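2,3-dihydroxybenzoate-AMP ligase (Mycobacterium smegmatis, PDB 5KEI) belongs to the ANL clan of AMP-binding enzymes, with a large AMP-binding domain followed by a smaller C-terminal domain. Local coordinates at residues G435-R440 and E451-I456; R387-V392 and T542-I547; E133-A138 and R166-V171. All coordinates share one frame; numbering follows the deposited sequence.

Contact 1: residues G435-R440 and E451-I456; sequences GDRVRR and EVTGRI
Arg439 and Glu451 lie side by side and point the same way from one face of two antiparallel strands. The arginine grips side-on in a salt bridge. Arg439 NE meets Glu451 OE1 on the anti lone pair at 2.8 Å, and NH2 takes the syn lone pair of the same oxygen. OE1 lies close to the guanidinium plane, with the carboxylate tilted 31° against it. Arg439 CG sits between N and the carbonyl carbon, and the chain then runs extended to NE. Behind this pair the backbones exchange two hydrogen bonds. The strands form a beta hairpin, 432-440 with 450-455, at the edge of a four-stranded antiparallel sheet, interrupted by a classic beta bulge. Thr453 and Gly454 both face Arg437, whose O accepts from Thr453 N at 2.8 Å and weakly from Gly454 N. The Arg437 side chain bends at chi3 and crosses Thr453 at about a right angle; its NH2 bonds Arg455 O weakly. On the other face Val438 CG1 touches Val452 CG2 at 4.0 Å. Val452 also packs on Phe353. Arg455 folds back through bends at chi2 and chi3 into a salt bridge: its NH2 lies 2.7 Å from Asp436 OD1, above the carboxylate plane.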
# COMPACT_ATOMS: atom_id res chain seq x y z
N GLY A 435 9.60 2.27 -9.95
CA GLY A 435 10.31 3.52 -9.77
C GLY A 435 11.51 3.34 -8.86
O GLY A 435 12.22 4.30 -8.57
N ASP A 436 11.73 2.11 -8.40
CA ASP A 436 12.87 1.80 -7.53
C ASP A 436 14.11 1.39 -8.34
O ASP A 436 14.01 0.63 -9.29
CB ASP A 436 12.52 0.68 -6.54
CG ASP A 436 11.45 1.09 -5.54
OD1 ASP A 436 11.54 2.20 -4.99
OD2 ASP A 436 10.49 0.31 -5.33
N ARG A 437 15.26 1.92 -7.95
CA ARG A 437 16.53 1.53 -8.56
C ARG A 437 17.10 0.41 -7.70
O ARG A 437 17.27 0.59 -6.50
CB ARG A 437 17.49 2.72 -8.63
CG ARG A 437 18.63 2.58 -9.63
CD ARG A 437 19.70 3.66 -9.42
NE ARG A 437 19.15 5.01 -9.25
CZ ARG A 437 19.60 5.89 -8.35
NH1 ARG A 437 20.61 5.55 -7.54
NH2 ARG A 437 19.06 7.11 -8.25
N VAL A 438 17.37 -0.74 -8.31
CA VAL A 438 17.85 -1.91 -7.57
C VAL A 438 18.91 -2.68 -8.37
O VAL A 438 19.05 -2.51 -9.57
CB VAL A 438 16.69 -2.91 -7.21
CG1 VAL A 438 15.54 -2.22 -6.48
CG2 VAL A 438 16.17 -3.60 -8.47
N ARG A 439 19.64 -3.55 -7.69
CA ARG A 439 20.45 -4.53 -8.39
C ARG A 439 20.25 -5.86 -7.70
O ARG A 439 19.99 -5.91 -6.50
CB ARG A 439 21.93 -4.14 -8.42
CG ARG A 439 22.56 -4.00 -7.07
CD ARG A 439 23.93 -3.36 -7.19
NE ARG A 439 24.59 -3.29 -5.90
CZ ARG A 439 25.89 -3.04 -5.74
NH1 ARG A 439 26.65 -2.83 -6.81
NH2 ARG A 439 26.42 -3.00 -4.52
N ARG A 440 20.30 -6.94 -8.49
CA ARG A 440 20.28 -8.29 -7.96
C ARG A 440 21.68 -8.86 -8.12
O ARG A 440 22.17 -8.97 -9.24
CB ARG A 440 19.27 -9.16 -8.69
CG ARG A 440 19.33 -10.64 -8.30
CD ARG A 440 18.17 -11.43 -8.90
NE ARG A 440 17.86 -10.97 -10.26
CZ ARG A 440 16.73 -11.25 -10.91
NH1 ARG A 440 15.80 -12.01 -10.34
NH2 ARG A 440 16.54 -10.77 -12.14
N GLU A 451 19.51 -5.54 -3.87
CA GLU A 451 19.86 -4.33 -3.11
C GLU A 451 19.21 -3.09 -3.71
O GLU A 451 19.31 -2.85 -4.91
CB GLU A 451 21.36 -4.12 -3.06
CG GLU A 451 21.71 -2.81 -2.36
CD GLU A 451 23.20 -2.55 -2.30
OE1 GLU A 451 23.92 -2.95 -3.23
OE2 GLU A 451 23.64 -1.94 -1.30
N VAL A 452 18.53 -2.31 -2.86
CA VAL A 452 17.87 -1.08 -3.29
C VAL A 452 18.86 0.07 -3.21
O VAL A 452 19.43 0.33 -2.14
CB VAL A 452 16.63 -0.75 -2.42
CG1 VAL A 452 16.06 0.59 -2.81
CG2 VAL A 452 15.55 -1.84 -2.53
N THR A 453 19.07 0.76 -4.32
CA THR A 453 20.12 1.76 -4.40
C THR A 453 19.53 3.16 -4.48
O THR A 453 20.23 4.16 -4.29
CB THR A 453 21.05 1.51 -5.60
OG1 THR A 453 20.29 1.62 -6.81
CG2 THR A 453 21.65 0.11 -5.52
N GLY A 454 18.23 3.23 -4.75
CA GLY A 454 17.51 4.49 -4.72
C GLY A 454 16.24 4.53 -5.55
O GLY A 454 15.58 3.51 -5.79
N ARG A 455 15.89 5.74 -5.98
CA ARG A 455 14.74 5.99 -6.84
C ARG A 455 15.21 6.37 -8.22
O ARG A 455 16.25 7.02 -8.38
CB ARG A 455 13.85 7.10 -6.27
CG ARG A 455 13.24 6.81 -4.89
CD ARG A 455 12.13 5.76 -4.96
NE ARG A 455 10.95 6.27 -5.66
CZ ARG A 455 9.96 5.51 -6.11
NH1 ARG A 455 8.93 6.07 -6.73
NH2 ARG A 455 9.99 4.19 -5.94
N ILE A 456 14.46 5.97 -9.23
CA ILE A 456 14.73 6.45 -10.57
C ILE A 456 14.49 7.96 -10.58
O ILE A 456 13.46 8.42 -10.10
CB ILE A 456 13.86 5.75 -11.60
CG1 ILE A 456 14.23 4.27 -11.67
CG2 ILE A 456 14.03 6.39 -12.96
CD1 ILE A 456 15.68 4.01 -12.05

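Contact 2: residues R387-V392 and T542-I547; sequences RIVDEV and TAVGKI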
# COMPACT_ATOMS: atom_id res chain seq x y z
N ARG A 387 11.89 -7.88 -13.40
CA ARG A 387 12.78 -7.38 -14.42
C ARG A 387 13.53 -6.16 -13.88
O ARG A 387 12.94 -5.30 -13.23
CB ARG A 387 11.99 -7.01 -15.69
CG ARG A 387 11.33 -8.20 -16.36
CD ARG A 387 10.30 -7.74 -17.39
NE ARG A 387 10.90 -6.97 -18.48
CZ ARG A 387 10.21 -6.34 -19.42
NH1 ARG A 387 8.88 -6.38 -19.41
NH2 ARG A 387 10.85 -5.65 -20.36
N ILE A 388 14.83 -6.13 -14.10
CA ILE A 388 15.63 -4.97 -13.78
C ILE A 388 16.10 -4.38 -15.11
O ILE A 388 16.89 -4.99 -15.83
CB ILE A 388 16.82 -5.34 -12.87
CG1 ILE A 388 16.31 -6.06 -11.61
CG2 ILE A 388 17.59 -4.09 -12.49
CD1 ILE A 388 17.37 -6.34 -10.57
N VAL A 389 15.57 -3.20 -15.45
CA VAL A 389 15.77 -2.66 -16.80
C VAL A 389 16.51 -1.33 -16.83
O VAL A 389 16.59 -0.62 -15.83
CB VAL A 389 14.41 -2.50 -17.56
CG1 VAL A 389 13.63 -3.80 -17.55
CG2 VAL A 389 13.59 -1.37 -16.97
N ASP A 390 17.04 -0.98 -18.00
CA ASP A 390 17.69 0.31 -18.18
C ASP A 390 16.72 1.35 -18.71
O ASP A 390 15.52 1.10 -18.83
CB ASP A 390 18.90 0.19 -19.12
CG ASP A 390 18.53 -0.39 -20.48
OD1 ASP A 390 17.55 0.07 -21.10
OD2 ASP A 390 19.24 -1.33 -20.91
N GLU A 391 17.26 2.52 -19.02
CA GLU A 391 16.46 3.69 -19.39
C GLU A 391 15.87 3.55 -20.78
O GLU A 391 14.89 4.21 -21.13
CB GLU A 391 17.30 4.97 -19.27
CG GLU A 391 18.78 4.82 -19.67
CD GLU A 391 19.65 4.09 -18.64
OE1 GLU A 391 19.50 4.38 -17.42
OE2 GLU A 391 20.50 3.25 -19.04
N VAL A 392 16.46 2.66 -21.57
CA VAL A 392 15.88 2.30 -22.85
C VAL A 392 14.72 1.32 -22.67
O VAL A 392 13.74 1.36 -23.40
CB VAL A 392 16.92 1.68 -23.80
CG1 VAL A 392 16.39 1.63 -25.21
CG2 VAL A 392 18.23 2.46 -23.75
N THR A 542 8.89 3.79 -24.59
CA THR A 542 9.84 2.68 -24.78
C THR A 542 9.11 1.33 -24.68
O THR A 542 7.92 1.28 -24.34
CB THR A 542 10.99 2.73 -23.76
OG1 THR A 542 10.49 2.54 -22.43
CG2 THR A 542 11.71 4.07 -23.84
N ALA A 543 9.83 0.24 -24.95
CA ALA A 543 9.25 -1.11 -24.91
C ALA A 543 9.04 -1.61 -23.48
O ALA A 543 9.25 -2.79 -23.18
CB ALA A 543 10.12 -2.07 -25.68
N VAL A 544 8.62 -0.70 -22.61
CA VAL A 544 8.48 -0.93 -21.18
C VAL A 544 7.40 0.05 -20.72
O VAL A 544 6.85 -0.06 -19.63
CB VAL A 544 9.85 -0.75 -20.44
CG1 VAL A 544 9.71 -0.19 -19.04
CG2 VAL A 544 10.60 -2.07 -20.40
N GLY A 545 7.06 0.98 -21.60
CA GLY A 545 5.89 1.83 -21.39
C GLY A 545 6.23 3.20 -20.87
O GLY A 545 5.38 4.10 -20.84
N LYS A 546 7.48 3.36 -20.44
CA LYS A 546 7.98 4.64 -19.98
C LYS A 546 8.06 5.61 -21.17
O LYS A 546 8.44 5.22 -22.27
CB LYS A 546 9.33 4.44 -19.29
CG LYS A 546 10.22 5.65 -19.26
CD LYS A 546 11.63 5.27 -18.82
CE LYS A 546 12.69 6.14 -19.51
NZ LYS A 546 14.06 5.88 -19.00
N ILE A 547 7.66 6.85 -20.94
CA ILE A 547 7.63 7.85 -21.99
C ILE A 547 9.01 7.94 -22.64
O ILE A 547 10.01 7.97 -21.93
CB ILE A 547 7.20 9.23 -21.43
CG1 ILE A 547 5.82 9.11 -20.77
CG2 ILE A 547 7.21 10.28 -22.52
CD1 ILE A 547 5.31 10.40 -20.10
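The end of an edge strand of the four-stranded antiparallel sheet here meets a loop from the C-terminal part of this two-domain ANL-family chain. Strand 385-389 supplies Arg387 and Val389, and the loop after it supplies Glu391 and Val392. The partner, 542-547, is an irregular loop closed on itself by a backbone hydrogen bond from Thr542 N to Lys546 O. One hydrogen bond joins the segments. Lys546 NZ donates to Glu391 O at 2.8 Å, in the carbonyl plane and on a lone pair. The lysine leaves its backbone with CG anti to N (chi1 155°) and bends at chi3 to reach that oxygen. Lys546 NZ also lies against Glu391 CB at 3.4 Å. The Glu391 carboxylate makes no salt bridge with it: Glu391 OE1 and Lys546 NZ are 5.9 Å apart. Thr542 comes up to the next carbonyl with carbon, its CB lying 3.1 Å from Val392 O. At the other end the two side chains reach tip to tip, with Arg387 NH2 3.6 Å from Val544 CG2. Val544 CG2 lies 4.5 Å from Val389 CG1, a loose apolar touch. The Arg387 guanidinium also makes a cation-pi contact with Phe431. Val544 packs on Leu405 of strand 402-407, and Lys546 touches Arg433 of strand 432-440, so the loop reaches the inner strands of the sheet as well as its edge.

Contact 3: residues E133-A138 and R166-V171; sequences ELTHFA and RSHPDV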
# COMPACT_ATOMS: atom_id res chain seq x y z
N GLU A 133 -6.54 14.27 0.93
CA GLU A 133 -6.41 12.83 0.64
C GLU A 133 -7.76 12.09 0.67
O GLU A 133 -8.16 11.46 -0.31
CB GLU A 133 -5.46 12.16 1.62
CG GLU A 133 -4.00 12.56 1.48
CD GLU A 133 -3.69 13.92 2.07
OE1 GLU A 133 -4.25 14.27 3.14
OE2 GLU A 133 -2.88 14.65 1.47
N LEU A 134 -8.44 12.18 1.81
CA LEU A 134 -9.70 11.49 2.00
C LEU A 134 -10.73 11.89 0.95
O LEU A 134 -11.50 11.05 0.46
CB LEU A 134 -10.25 11.74 3.41
CG LEU A 134 -9.53 11.07 4.60
CD1 LEU A 134 -10.50 10.71 5.72
CD2 LEU A 134 -8.71 9.84 4.20
N THR A 135 -10.74 13.17 0.60
CA THR A 135 -11.65 13.69 -0.42
C THR A 135 -11.40 13.03 -1.77
O THR A 135 -12.33 12.53 -2.41
CB THR A 135 -11.52 15.22 -0.55
OG1 THR A 135 -12.30 15.82 0.48
CG2 THR A 135 -12.00 15.71 -1.90
N HIS A 136 -10.15 13.01 -2.19
CA HIS A 136 -9.75 12.33 -3.42
C HIS A 136 -10.03 10.82 -3.35
O HIS A 136 -10.49 10.24 -4.33
CB HIS A 136 -8.27 12.61 -3.70
CG HIS A 136 -7.73 11.86 -4.88
ND1 HIS A 136 -8.03 12.21 -6.18
CD2 HIS A 136 -6.89 10.81 -4.95
CE1 HIS A 136 -7.41 11.39 -7.00
NE2 HIS A 136 -6.71 10.53 -6.29
N PHE A 137 -9.76 10.19 -2.20
CA PHE A 137 -10.11 8.76 -2.02
C PHE A 137 -11.62 8.51 -2.19
O PHE A 137 -12.01 7.59 -2.90
CB PHE A 137 -9.64 8.23 -0.65
CG PHE A 137 -8.14 8.22 -0.49
CD1 PHE A 137 -7.31 8.19 -1.60
CD2 PHE A 137 -7.56 8.24 0.77
CE1 PHE A 137 -5.92 8.19 -1.45
CE2 PHE A 137 -6.18 8.24 0.92
CZ PHE A 137 -5.36 8.22 -0.20
N ALA A 138 -12.45 9.33 -1.56
CA ALA A 138 -13.92 9.23 -1.70
C ALA A 138 -14.36 9.29 -3.15
O ALA A 138 -15.18 8.48 -3.60
CB ALA A 138 -14.61 10.33 -0.90
N ARG A 166 -19.90 17.14 2.72
CA ARG A 166 -20.37 18.33 2.01
C ARG A 166 -19.94 18.28 0.54
O ARG A 166 -20.75 18.54 -0.36
CB ARG A 166 -19.84 19.62 2.66
CG ARG A 166 -20.43 20.88 2.03
CD ARG A 166 -19.41 22.00 1.94
NE ARG A 166 -18.26 21.60 1.13
CZ ARG A 166 -18.21 21.64 -0.20
NH1 ARG A 166 -19.24 22.08 -0.90
NH2 ARG A 166 -17.10 21.25 -0.83
N SER A 167 -18.68 17.93 0.31
CA SER A 167 -18.15 17.85 -1.05
C SER A 167 -18.44 16.50 -1.72
O SER A 167 -18.36 16.38 -2.94
CB SER A 167 -16.64 18.11 -1.03
OG SER A 167 -16.00 17.21 -0.16
N HIS A 168 -18.77 15.50 -0.92
CA HIS A 168 -19.10 14.19 -1.47
C HIS A 168 -20.33 13.61 -0.79
O HIS A 168 -20.21 12.84 0.16
CB HIS A 168 -17.90 13.25 -1.36
CG HIS A 168 -16.71 13.74 -2.11
ND1 HIS A 168 -16.50 13.44 -3.44
CD2 HIS A 168 -15.68 14.52 -1.74
CE1 HIS A 168 -15.38 14.01 -3.85
NE2 HIS A 168 -14.86 14.68 -2.84
N PRO A 169 -21.52 14.00 -1.28
CA PRO A 169 -22.81 13.65 -0.70
C PRO A 169 -23.05 12.15 -0.73
O PRO A 169 -23.77 11.64 0.13
CB PRO A 169 -23.82 14.39 -1.59
CG PRO A 169 -23.02 15.44 -2.28
CD PRO A 169 -21.67 14.85 -2.48
N ASP A 170 -22.44 11.46 -1.69
CA ASP A 170 -22.55 10.00 -1.79
C ASP A 170 -22.06 9.29 -0.53
O ASP A 170 -22.44 8.14 -0.27
CB ASP A 170 -21.76 9.49 -3.00
CG ASP A 170 -22.41 9.87 -4.33
OD1 ASP A 170 -23.64 10.11 -4.35
OD2 ASP A 170 -21.68 9.91 -5.35
N VAL A 171 -21.21 9.96 0.24
CA VAL A 171 -20.81 9.45 1.54
C VAL A 171 -21.97 9.68 2.47
O VAL A 171 -22.07 10.72 3.11
CB VAL A 171 -19.52 10.12 2.08
CG1 VAL A 171 -19.11 9.54 3.42
CG2 VAL A 171 -18.38 10.00 1.06
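Helix 131-141 meets the end of helix 158-167 and the turn after it. The two helices are successive beta-alpha-beta connections between the parallel strands 121-124, 145-149 and 173-177 of the seven-stranded sheet in the AMP-binding domain. The chain leaves helical angles at His168 and makes a type I beta turn from His168 to Val171, leading into strand 173-177. The tight part is centred on His168. Its CG is anti to the carbonyl carbon (chi1 -61°), and chi2 of -88° stands the ring across the side of the helix. Thr135 crosses it at about a right angle. Thr135 CG2, anti to its own backbone N, meets the ring at its edge, 3.2 Å from His168 NE2. Ala138 CB lies over one face, offset toward the rim, at 4.2 Å from His168 CG. Ala138 CB also touches Val171 CG2 at 4.3 Å, and Ala138 packs on Leu99 of strand 97-101. Ala138 and Val171 are buried on this side. The outer side is looser. Thr135 OG1 and Ser167 OG are 4.0 Å apart and do not bond; each turns back to its own helix, Ser167 OG to Glu163 O and Leu164 O, Thr135 OG1 weakly to Leu131 O. No hydrogen bond crosses the contact: His168 NE2 comes within 3.3 Å of Thr135 O, but the angle is poor.

How the contacts relate
Contacts 1 and 2 share the four-stranded antiparallel sheet and touch each other. Ile388 of contact 2 packs against Val438 and Arg440 of contact 1. Their centres are 14 Å apart. Contact 1 pairs two neighbouring strands at the surface, with backbone bonds and salt bridges. Contact 2 is partly buried and brings together segments 150 residues apart, with one lysine-to-carbonyl bond and one long apolar touch. Contact 3 is also partly buried but stands alone. It lies across the chain's centre from contact 1, about 35 Å away between centres. It joins a helix to the end of another and the turn that follows, beside another sheet, with no hydrogen bond between them.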